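Local coordinates for protein NH(3)-dependent NAD(+) synthetase (Francisella tularensis subsp. holarctica LVS, PDB 3FIU) that belongs to the NAD synthase family of the HUP clan, an alpha/beta fold around a parallel sheet, and here holds adenosine monophosphate, pyrophosphate, magnesium and sodium, at residues A[148-152]-A[229-234]; A[38-43]-A[183-188]; A[169-173]-A[210-214]. All blocks are in the same frame, centred on the assembly; numbering follows the deposited sequence.

Contact 1: A[148-152]-A[229-234]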
loop_
_atom_site.group_PDB
_atom_site.type_symbol
_atom_site.label_atom_id
_atom_site.label_comp_id
_atom_site.label_asym_id
_atom_site.label_seq_id
_atom_site.Cartn_x
_atom_site.Cartn_y
_atom_site.Cartn_z
ATOM N N TRP A 148 -14.904 -4.865 -2.472
ATOM C CA TRP A 148 -13.873 -5.593 -3.193
ATOM C C TRP A 148 -14.208 -5.716 -4.709
ATOM O O TRP A 148 -13.445 -5.256 -5.591
ATOM C CB TRP A 148 -13.598 -6.958 -2.537
ATOM C CG TRP A 148 -12.208 -7.448 -2.893
ATOM C CD1 TRP A 148 -11.884 -8.506 -3.697
ATOM C CD2 TRP A 148 -10.957 -6.845 -2.498
ATOM N NE1 TRP A 148 -10.509 -8.613 -3.806
ATOM C CE2 TRP A 148 -9.922 -7.611 -3.073
ATOM C CE3 TRP A 148 -10.619 -5.740 -1.691
ATOM C CZ2 TRP A 148 -8.572 -7.318 -2.876
ATOM C CZ3 TRP A 148 -9.255 -5.435 -1.501
ATOM C CH2 TRP A 148 -8.255 -6.224 -2.099
ATOM N N TYR A 149 -15.369 -6.286 -5.007
ATOM C CA TYR A 149 -15.791 -6.442 -6.401
ATOM C C TYR A 149 -15.885 -5.133 -7.182
ATOM O O TYR A 149 -15.526 -5.073 -8.376
ATOM C CB TYR A 149 -17.129 -7.214 -6.505
ATOM C CG TYR A 149 -17.391 -7.683 -7.922
ATOM C CD1 TYR A 149 -16.902 -8.912 -8.376
ATOM C CD2 TYR A 149 -18.090 -6.879 -8.820
ATOM C CE1 TYR A 149 -17.129 -9.332 -9.709
ATOM C CE2 TYR A 149 -18.336 -7.300 -10.148
ATOM C CZ TYR A 149 -17.833 -8.511 -10.577
ATOM O OH TYR A 149 -18.069 -8.906 -11.885
ATOM N N MET A 150 -16.390 -4.089 -6.537
ATOM C CA MET A 150 -16.578 -2.816 -7.209
ATOM C C MET A 150 -15.253 -2.026 -7.272
ATOM O O MET A 150 -15.183 -0.959 -7.888
ATOM C CB MET A 150 -17.650 -2.006 -6.495
ATOM C CG MET A 150 -19.025 -2.694 -6.443
ATOM S SD MET A 150 -19.767 -2.607 -8.095
ATOM C CE MET A 150 -20.358 -0.916 -8.103
ATOM N N GLY A 151 -14.215 -2.564 -6.633
ATOM C CA GLY A 151 -13.000 -1.783 -6.359
ATOM C C GLY A 151 -13.292 -0.434 -5.690
ATOM O O GLY A 151 -12.609 0.567 -5.990
ATOM N N TYR A 152 -14.289 -0.386 -4.788
ATOM C CA TYR A 152 -14.612 0.856 -4.081
ATOM C C TYR A 152 -13.758 0.930 -2.807
ATOM O O TYR A 152 -14.251 0.751 -1.664
ATOM C CB TYR A 152 -16.124 0.997 -3.755
ATOM C CG TYR A 152 -16.544 2.435 -3.421
ATOM C CD1 TYR A 152 -17.881 2.825 -3.419
ATOM C CD2 TYR A 152 -15.585 3.412 -3.109
ATOM C CE1 TYR A 152 -18.258 4.151 -3.106
ATOM C CE2 TYR A 152 -15.948 4.727 -2.794
ATOM C CZ TYR A 152 -17.285 5.094 -2.791
ATOM O OH TYR A 152 -17.609 6.411 -2.482
ATOM N N ARG A 229 -23.720 -0.133 -14.054
ATOM C CA ARG A 229 -22.860 0.467 -13.027
ATOM C C ARG A 229 -21.904 -0.559 -12.410
ATOM O O ARG A 229 -20.729 -0.233 -12.172
ATOM C CB ARG A 229 -23.656 1.207 -11.955
ATOM C CG ARG A 229 -24.422 2.457 -12.432
ATOM C CD ARG A 229 -23.731 3.203 -13.573
ATOM N NE ARG A 229 -22.705 4.130 -13.128
ATOM C CZ ARG A 229 -21.670 4.514 -13.872
ATOM N NH1 ARG A 229 -21.507 4.050 -15.104
ATOM N NH2 ARG A 229 -20.782 5.357 -13.373
ATOM N N ILE A 230 -22.385 -1.791 -12.193
ATOM C CA ILE A 230 -21.549 -2.860 -11.614
ATOM C C ILE A 230 -20.341 -3.176 -12.471
ATOM O O ILE A 230 -19.208 -3.142 -11.973
ATOM C CB ILE A 230 -22.345 -4.166 -11.269
ATOM C CG1 ILE A 230 -23.333 -3.896 -10.124
ATOM C CG2 ILE A 230 -21.390 -5.352 -10.925
ATOM C CD1 ILE A 230 -24.384 -4.992 -9.878
ATOM N N ASN A 231 -20.561 -3.491 -13.753
ATOM C CA ASN A 231 -19.436 -3.759 -14.669
ATOM C C ASN A 231 -18.535 -2.543 -14.859
ATOM O O ASN A 231 -17.347 -2.715 -15.004
ATOM C CB ASN A 231 -19.911 -4.220 -16.061
ATOM C CG ASN A 231 -20.561 -5.603 -16.055
ATOM O OD1 ASN A 231 -19.941 -6.611 -15.660
ATOM N ND2 ASN A 231 -21.792 -5.668 -16.568
ATOM N N PHE A 232 -19.086 -1.318 -14.886
ATOM C CA PHE A 232 -18.244 -0.126 -15.068
ATOM C C PHE A 232 -17.174 -0.002 -13.951
ATOM O O PHE A 232 -15.976 0.129 -14.235
ATOM C CB PHE A 232 -19.072 1.166 -15.151
ATOM C CG PHE A 232 -18.234 2.416 -15.071
ATOM C CD1 PHE A 232 -18.196 3.172 -13.901
ATOM C CD2 PHE A 232 -17.435 2.807 -16.141
ATOM C CE1 PHE A 232 -17.401 4.322 -13.808
ATOM C CE2 PHE A 232 -16.632 3.961 -16.057
ATOM C CZ PHE A 232 -16.622 4.715 -14.885
ATOM N N TRP A 233 -17.626 -0.048 -12.699
ATOM C CA TRP A 233 -16.744 -0.049 -11.525
ATOM C C TRP A 233 -15.774 -1.245 -11.479
ATOM O O TRP A 233 -14.567 -1.082 -11.252
ATOM C CB TRP A 233 -17.592 0.013 -10.238
ATOM C CG TRP A 233 -18.122 1.392 -9.963
ATOM C CD1 TRP A 233 -19.063 2.074 -10.688
ATOM C CD2 TRP A 233 -17.742 2.261 -8.886
ATOM N NE1 TRP A 233 -19.280 3.320 -10.142
ATOM C CE2 TRP A 233 -18.489 3.460 -9.028
ATOM C CE3 TRP A 233 -16.862 2.138 -7.797
ATOM C CZ2 TRP A 233 -18.373 4.535 -8.121
ATOM C CZ3 TRP A 233 -16.747 3.207 -6.903
ATOM C CH2 TRP A 233 -17.501 4.387 -7.069
ATOM N N HIS A 234 -16.292 -2.449 -11.678
ATOM C CA HIS A 234 -15.467 -3.648 -11.600
ATOM C C HIS A 234 -14.389 -3.592 -12.666
ATOM O O HIS A 234 -13.239 -3.968 -12.412
ATOM C CB HIS A 234 -16.303 -4.905 -11.803
ATOM C CG HIS A 234 -15.528 -6.181 -11.693
ATOM N ND1 HIS A 234 -15.057 -6.668 -10.497
ATOM C CD2 HIS A 234 -15.149 -7.077 -12.635
ATOM C CE1 HIS A 234 -14.422 -7.809 -10.701
ATOM N NE2 HIS A 234 -14.467 -8.081 -11.995
HETATM O O HOH W 1 -18.910 -6.925 -13.367
HETATM O O HOH W 2 -13.578 0.752 -9.258
#
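Tyr149 and His234 lay their rings face to face in an offset stack, centroids 3.6 Å apart and planes turned by only 9°. His234 ND1 sits over the middle of the phenol ring and Tyr149 CZ over the middle of the imidazole, while the two side chains cross at about a right angle. The imidazole also grips the backbone of the residue it stacks on: His234 ND1 donates to Tyr149 O at 2.7 Å, nearly straight (163°), on a carbonyl lone pair and in its own ring plane. With CG anti to the backbone N (chi1 -178°), His234 can meet ring and carbonyl together. Beside the stack, Tyr149 CE2 rests 3.7 Å from Ile230 CG2. A water 2.6 Å from Tyr149 OH, in the plane of the phenol ring, donates to Asn231 OD1.

Met150 folds back at both chi2 and chi3, which brings its methyl CE to 3.6 Å from Trp233 CB. The indole turns an edge to Met150 O and sends CZ3 over one face of Tyr152, 3.6 Å from Tyr152 CG and off toward the rim. Met206 of helix 202-206 packs on Met150, Tyr152 and Trp233. Gly151, at positive phi, ends helix 145-150 in a Schellman motif. A water lies within hydrogen-bonding distance of both Met150 O and Trp233 O, two facing acceptors, though it has more acceptors around it than protons to give.

The bond implies that ND1 of His234 carries a hydrogen, without settling NE2; stack and bond together fix the imidazole's rotation against helix 145-150.

Contact 2: A[38-43]-A[183-188]; sequences GGIDSA and VPKNIL. With MG (magnesium ion), chain E; POP (pyrophosphate 2-), chain H; AMP (adenosine monophosphate), chain G.
Ile187 presses its branched side chain into the turn that leads into helix 40-51, and this is the tight part of the contact. Its CG1 comes 3.4 Å from Gly38 O, and its CG2 fits among Gly39 O, the CA of Ile40 and the CB of Ala43, 3.9 Å from the last. CG2 stands anti to the backbone N and CG1 beside it (chi1 -64°), a rotation that points CG2 at Gly39 and Ile40 and leaves CG1 over Gly38 O. Gly38, at positive phi, and Gly39 bring bare backbone to the isoleucine.

Farther out the contact is sparser. Leu188 meets 38-43 through a single methyl contact of normal length, its CD2 3.8 Å from Ile40 CD1; Val183 CG1 stands 4.2 Å from Ile40 CD1, and no hydrogen bond joins the segments. Helix 171-180 packs on Ile40 through Val174 and Phe175, and Leu77 packs on Ala43. On the outer side of helix 185-189, Lys185 and Asn186 are exposed and turn to Asp189 and Asp73.

The inner side of 38-43 is polar and faces the ligands. Ser42 N and Ser42 OG both donate to POP O1, the hydroxyl at 2.7 Å, while Asp41 N makes a weak bond to the bridging POP O. Asp41 OD2 binds magnesium at 2.1 Å, in a shell with two pyrophosphate oxygens, AMP O1P, a water and Glu147.

The residues 37-42 read SGGIDS, the signature of a PP-loop. The chemistry divides the segment: apolar contacts seat one side on residues 183-188, and amides at the start of helix 40-51 receive the pyrophosphate, whose negative charge the helix end would probably favour. Ile40 belongs to both, its CG2 lying 3.6 Å from POP O5.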
loop_
_atom_site.group_PDB
_atom_site.type_symbol
_atom_site.label_atom_id
_atom_site.label_comp_id
_atom_site.label_asym_id
_atom_site.label_seq_id
_atom_site.Cartn_x
_atom_site.Cartn_y
_atom_site.Cartn_z
ATOM N N GLY A 38 -16.962 4.989 12.006
ATOM C CA GLY A 38 -18.338 5.211 12.465
ATOM C C GLY A 38 -19.298 4.494 11.525
ATOM O O GLY A 38 -20.521 4.474 11.778
ATOM N N GLY A 39 -18.737 3.872 10.482
ATOM C CA GLY A 39 -19.525 3.004 9.549
ATOM C C GLY A 39 -19.666 1.562 10.030
ATOM O O GLY A 39 -19.011 1.132 10.974
ATOM N N ILE A 40 -20.511 0.794 9.341
ATOM C CA ILE A 40 -20.805 -0.586 9.720
ATOM C C ILE A 40 -19.657 -1.595 9.502
ATOM O O ILE A 40 -19.475 -2.506 10.310
ATOM C CB ILE A 40 -22.059 -1.096 8.951
ATOM C CG1 ILE A 40 -22.528 -2.428 9.522
ATOM C CG2 ILE A 40 -21.763 -1.262 7.414
ATOM C CD1 ILE A 40 -23.036 -2.305 10.908
ATOM N N ASP A 41 -18.890 -1.450 8.415
ATOM C CA ASP A 41 -17.836 -2.450 8.085
ATOM C C ASP A 41 -16.781 -2.444 9.172
ATOM O O ASP A 41 -16.406 -3.494 9.697
ATOM C CB ASP A 41 -17.141 -2.163 6.736
ATOM C CG ASP A 41 -18.078 -2.214 5.536
ATOM O OD1 ASP A 41 -19.066 -2.983 5.555
ATOM O OD2 ASP A 41 -17.785 -1.466 4.555
ATOM N N SER A 42 -16.304 -1.249 9.528
ATOM C CA SER A 42 -15.259 -1.174 10.557
ATOM C C SER A 42 -15.832 -1.481 11.935
ATOM O O SER A 42 -15.138 -2.081 12.767
ATOM C CB SER A 42 -14.527 0.173 10.552
ATOM O OG SER A 42 -15.461 1.255 10.633
ATOM N N ALA A 43 -17.102 -1.126 12.160
ATOM C CA ALA A 43 -17.752 -1.476 13.430
ATOM C C ALA A 43 -17.779 -3.012 13.643
ATOM O O ALA A 43 -17.412 -3.541 14.723
ATOM C CB ALA A 43 -19.152 -0.870 13.506
ATOM N N VAL A 183 -24.049 -3.770 17.542
ATOM C CA VAL A 183 -23.424 -2.539 17.120
ATOM C C VAL A 183 -24.474 -1.437 17.319
ATOM O O VAL A 183 -25.641 -1.677 17.052
ATOM C CB VAL A 183 -22.967 -2.681 15.621
ATOM C CG1 VAL A 183 -22.760 -1.356 14.947
ATOM C CG2 VAL A 183 -21.695 -3.559 15.509
ATOM N N PRO A 184 -24.083 -0.248 17.833
ATOM C CA PRO A 184 -25.077 0.816 18.037
ATOM C C PRO A 184 -25.999 1.105 16.856
ATOM O O PRO A 184 -25.583 1.177 15.678
ATOM C CB PRO A 184 -24.221 2.030 18.354
ATOM C CG PRO A 184 -23.098 1.427 19.102
ATOM C CD PRO A 184 -22.754 0.194 18.297
ATOM N N LYS A 185 -27.265 1.285 17.209
ATOM C CA LYS A 185 -28.334 1.528 16.246
ATOM C C LYS A 185 -28.033 2.545 15.144
ATOM O O LYS A 185 -28.372 2.290 13.985
ATOM C CB LYS A 185 -29.601 1.931 17.007
ATOM C CG LYS A 185 -30.781 2.251 16.122
ATOM C CD LYS A 185 -32.033 2.527 16.962
ATOM C CE LYS A 185 -33.212 3.001 16.097
ATOM N NZ LYS A 185 -33.578 1.969 15.064
ATOM N N ASN A 186 -27.455 3.710 15.478
ATOM C CA ASN A 186 -27.162 4.692 14.418
ATOM C C ASN A 186 -26.203 4.194 13.346
ATOM O O ASN A 186 -26.316 4.589 12.176
ATOM C CB ASN A 186 -26.653 6.032 14.941
ATOM C CG ASN A 186 -26.839 7.129 13.923
ATOM O OD1 ASN A 186 -27.953 7.369 13.471
ATOM N ND2 ASN A 186 -25.758 7.752 13.505
ATOM N N ILE A 187 -25.285 3.319 13.744
ATOM C CA ILE A 187 -24.338 2.709 12.790
ATOM C C ILE A 187 -25.089 1.716 11.898
ATOM O O ILE A 187 -24.893 1.702 10.676
ATOM C CB ILE A 187 -23.191 2.040 13.535
ATOM C CG1 ILE A 187 -22.396 3.131 14.304
ATOM C CG2 ILE A 187 -22.262 1.238 12.566
ATOM C CD1 ILE A 187 -21.304 2.547 15.219
ATOM N N LEU A 188 -25.964 0.912 12.510
ATOM C CA LEU A 188 -26.845 0.004 11.752
ATOM C C LEU A 188 -27.695 0.747 10.720
ATOM O O LEU A 188 -27.903 0.255 9.628
ATOM C CB LEU A 188 -27.763 -0.802 12.697
ATOM C CG LEU A 188 -27.104 -1.832 13.651
ATOM C CD1 LEU A 188 -28.144 -2.547 14.516
ATOM C CD2 LEU A 188 -26.238 -2.856 12.895
HETATM MG MG MG E . -16.658 0.263 4.078
HETATM P P1 POP H . -17.121 1.714 6.980
HETATM O O1 POP H . -16.942 1.183 8.382
HETATM O O2 POP H . -16.241 0.986 6.004
HETATM O O3 POP H . -16.878 3.209 6.847
HETATM O O POP H . -18.643 1.381 6.525
HETATM P P2 POP H . -19.247 1.832 5.100
HETATM O O4 POP H . -18.470 1.151 3.984
HETATM O O5 POP H . -20.638 1.273 5.184
HETATM O O6 POP H . -19.290 3.330 4.923
HETATM P P AMP G . -15.284 3.359 3.553
HETATM O O1P AMP G . -15.609 1.946 3.104
HETATM O O2P AMP G . -14.502 4.140 2.485
HETATM O O3P AMP G . -16.357 4.169 4.193
HETATM O "O5'" AMP G . -14.124 3.209 4.685
HETATM C "C5'" AMP G . -13.073 2.241 4.485
HETATM C "C4'" AMP G . -12.324 2.080 5.797
HETATM O "O4'" AMP G . -11.441 3.184 6.033
HETATM C "C3'" AMP G . -13.231 2.082 7.019
HETATM O "O3'" AMP G . -13.801 0.789 7.168
HETATM C "C2'" AMP G . -12.246 2.421 8.134
HETATM O "O2'" AMP G . -11.542 1.246 8.590
HETATM C "C1'" AMP G . -11.282 3.388 7.441
HETATM N N9 AMP G . -11.712 4.776 7.728
HETATM C C8 AMP G . -12.441 5.597 6.926
HETATM N N7 AMP G . -12.662 6.798 7.523
HETATM C C5 AMP G . -12.087 6.728 8.748
HETATM C C6 AMP G . -11.931 7.657 9.883
HETATM N N6 AMP G . -12.495 8.887 9.849
HETATM N N1 AMP G . -11.234 7.189 10.935
HETATM C C2 AMP G . -10.687 5.959 11.006
HETATM N N3 AMP G . -10.767 5.049 9.995
HETATM C C4 AMP G . -11.449 5.407 8.871
HETATM O O HOH W 3 -14.799 -0.991 4.136
#

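Contact 3: A[169-173]-A[210-214]; sequences LKKSQ and YQEID. With POP (pyrophosphate 2-), chain H.
The ring of Tyr210 carries the aliphatic chain of Lys171 over one face: Lys171 CG lies 3.7 Å above the ring plane, off toward the rim, in a CH-pi contact, and Lys171 CB is likewise 3.7 Å from Tyr210 CD2. At the far end of the ring, Tyr210 OH takes a hydrogen bond from a water that also accepts from Lys171 NZ, and the hydroxyl is further bonded to Asp202. The other flat group, the carboxylate of Asp214, faces the start of helix 171-180. OD2 receives Ser172 N at 3.0 Å through its syn lone pair, nearly straight at 166°, and a weak bond from Ser172 OG. OD1 accepts Lys171 N, though its exact place is less sure. Lys170 CB lies 3.4 Å from Asp214 CG, while the ammonium of Lys170 turns off to Asp218.

A bend at chi2 (71°) carries Lys171 along the phenol ring, after which the chain runs straight to the ligand. There NZ gives POP O5 a bond of 2.7 Å and POP O4 a weak one, and it also pairs with Asp41, a magnesium ligand; its cation-pi approach to the ring is long and at most weakly attractive. Lys170 is the N-cap, and its own N-H is held by Gln173 OE1 at 3.1 Å.

An acidic side chain from helix 210-218 thus meets the first amides of helix 171-180, where the helix end would probably favour its negative charge. The arrangement is that of a helix N-terminus pinned by a carboxylate, carrying a lysine of the pyrophosphate pocket.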
loop_
_atom_site.group_PDB
_atom_site.type_symbol
_atom_site.label_atom_id
_atom_site.label_comp_id
_atom_site.label_asym_id
_atom_site.label_seq_id
_atom_site.Cartn_x
_atom_site.Cartn_y
_atom_site.Cartn_z
ATOM N N LEU A 169 -18.056 -11.404 2.485
ATOM C CA LEU A 169 -19.434 -11.060 2.889
ATOM C C LEU A 169 -20.146 -10.012 2.031
ATOM O O LEU A 169 -19.580 -8.963 1.693
ATOM C CB LEU A 169 -19.435 -10.567 4.348
ATOM C CG LEU A 169 -18.944 -11.498 5.458
ATOM C CD1 LEU A 169 -18.913 -10.771 6.805
ATOM C CD2 LEU A 169 -19.788 -12.755 5.567
ATOM N N LYS A 170 -21.411 -10.289 1.716
ATOM C CA LYS A 170 -22.298 -9.315 1.080
ATOM C C LYS A 170 -22.623 -8.243 2.112
ATOM O O LYS A 170 -22.544 -8.495 3.322
ATOM C CB LYS A 170 -23.618 -9.982 0.681
ATOM C CG LYS A 170 -23.525 -10.901 -0.541
ATOM C CD LYS A 170 -24.887 -11.589 -0.783
ATOM C CE LYS A 170 -25.096 -12.759 0.167
ATOM N NZ LYS A 170 -26.537 -13.191 0.238
ATOM N N LYS A 171 -23.019 -7.075 1.644
ATOM C CA LYS A 171 -23.280 -5.963 2.569
ATOM C C LYS A 171 -24.404 -6.321 3.564
ATOM O O LYS A 171 -24.314 -6.039 4.758
ATOM C CB LYS A 171 -23.606 -4.692 1.779
ATOM C CG LYS A 171 -23.631 -3.411 2.631
ATOM C CD LYS A 171 -22.200 -3.038 3.054
ATOM C CE LYS A 171 -22.198 -1.716 3.844
ATOM N NZ LYS A 171 -20.755 -1.260 4.126
ATOM N N SER A 172 -25.454 -6.986 3.072
ATOM C CA SER A 172 -26.540 -7.422 3.937
ATOM C C SER A 172 -26.056 -8.373 5.030
ATOM O O SER A 172 -26.578 -8.348 6.159
ATOM C CB SER A 172 -27.662 -8.072 3.113
ATOM O OG SER A 172 -27.207 -9.304 2.580
ATOM N N GLN A 173 -25.058 -9.203 4.719
ATOM C CA GLN A 173 -24.497 -10.095 5.716
ATOM C C GLN A 173 -23.645 -9.349 6.738
ATOM O O GLN A 173 -23.622 -9.718 7.912
ATOM C CB GLN A 173 -23.686 -11.219 5.075
ATOM C CG GLN A 173 -24.568 -12.214 4.327
ATOM C CD GLN A 173 -23.789 -13.148 3.433
ATOM O OE1 GLN A 173 -22.714 -12.800 2.906
ATOM N NE2 GLN A 173 -24.345 -14.343 3.216
ATOM N N TYR A 210 -26.620 -1.421 -2.768
ATOM C CA TYR A 210 -25.978 -2.616 -2.232
ATOM C C TYR A 210 -26.813 -3.856 -2.454
ATOM O O TYR A 210 -26.258 -4.937 -2.632
ATOM C CB TYR A 210 -25.589 -2.473 -0.749
ATOM C CG TYR A 210 -24.299 -1.677 -0.581
ATOM C CD1 TYR A 210 -24.319 -0.337 -0.120
ATOM C CD2 TYR A 210 -23.053 -2.248 -0.922
ATOM C CE1 TYR A 210 -23.111 0.404 0.010
ATOM C CE2 TYR A 210 -21.869 -1.528 -0.785
ATOM C CZ TYR A 210 -21.900 -0.213 -0.319
ATOM O OH TYR A 210 -20.695 0.462 -0.186
ATOM N N GLN A 211 -28.137 -3.719 -2.446
ATOM C CA GLN A 211 -28.980 -4.904 -2.651
ATOM C C GLN A 211 -28.757 -5.469 -4.056
ATOM O O GLN A 211 -28.649 -6.692 -4.228
ATOM C CB GLN A 211 -30.466 -4.622 -2.409
ATOM C CG GLN A 211 -31.286 -5.928 -2.229
ATOM C CD GLN A 211 -30.684 -6.862 -1.170
ATOM O OE1 GLN A 211 -30.483 -6.467 -0.015
ATOM N NE2 GLN A 211 -30.373 -8.102 -1.568
ATOM N N GLU A 212 -28.655 -4.567 -5.030
ATOM C CA GLU A 212 -28.325 -4.929 -6.414
ATOM C C GLU A 212 -26.957 -5.577 -6.523
ATOM O O GLU A 212 -26.831 -6.639 -7.132
ATOM C CB GLU A 212 -28.458 -3.727 -7.351
ATOM C CG GLU A 212 -29.910 -3.402 -7.662
ATOM C CD GLU A 212 -30.116 -2.028 -8.273
ATOM O OE1 GLU A 212 -29.463 -1.053 -7.850
ATOM O OE2 GLU A 212 -30.957 -1.921 -9.189
ATOM N N ILE A 213 -25.929 -4.970 -5.915
ATOM C CA ILE A 213 -24.609 -5.602 -5.962
ATOM C C ILE A 213 -24.645 -6.978 -5.291
ATOM O O ILE A 213 -24.088 -7.940 -5.822
ATOM C CB ILE A 213 -23.460 -4.700 -5.367
ATOM C CG1 ILE A 213 -23.419 -3.310 -6.039
ATOM C CG2 ILE A 213 -22.096 -5.415 -5.456
ATOM C CD1 ILE A 213 -22.688 -2.259 -5.197
ATOM N N ASP A 214 -25.326 -7.089 -4.143
ATOM C CA ASP A 214 -25.362 -8.340 -3.401
ATOM C C ASP A 214 -26.064 -9.421 -4.261
ATOM O O ASP A 214 -25.608 -10.563 -4.334
ATOM C CB ASP A 214 -26.168 -8.215 -2.102
ATOM C CG ASP A 214 -25.391 -7.548 -0.950
ATOM O OD1 ASP A 214 -24.179 -7.256 -1.091
ATOM O OD2 ASP A 214 -26.016 -7.361 0.129
HETATM P P1 POP H . -17.121 1.714 6.980
HETATM O O1 POP H . -16.942 1.183 8.382
HETATM O O2 POP H . -16.241 0.986 6.004
HETATM O O3 POP H . -16.878 3.209 6.847
HETATM O O POP H . -18.643 1.381 6.525
HETATM P P2 POP H . -19.247 1.832 5.100
HETATM O O4 POP H . -18.470 1.151 3.984
HETATM O O5 POP H . -20.638 1.273 5.184
HETATM O O6 POP H . -19.290 3.330 4.923
HETATM O O HOH W 4 -19.503 -1.110 1.716
#

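In the fold
Contact 3 ties the other two together. Its Lys171 NZ forms a salt bridge of 2.8 Å with Asp41 OD1 of contact 2, and both contacts reach the same pyrophosphate, although their centres are 16 Å apart. It also meets contact 1, 13 Å away between centres, where Met150 CG packs 3.9 Å from Ile213 CD1; along the chain it is nested within the loop that contact 1 closes. Contacts 1 and 2 do not touch, with nearest atoms about 7 Å apart. Contact 1 lies at the edge of the ligand site, the side chain of Tyr152 standing about 6 Å from adenosine monophosphate, whereas 38-43 binds ligand and magnesium directly.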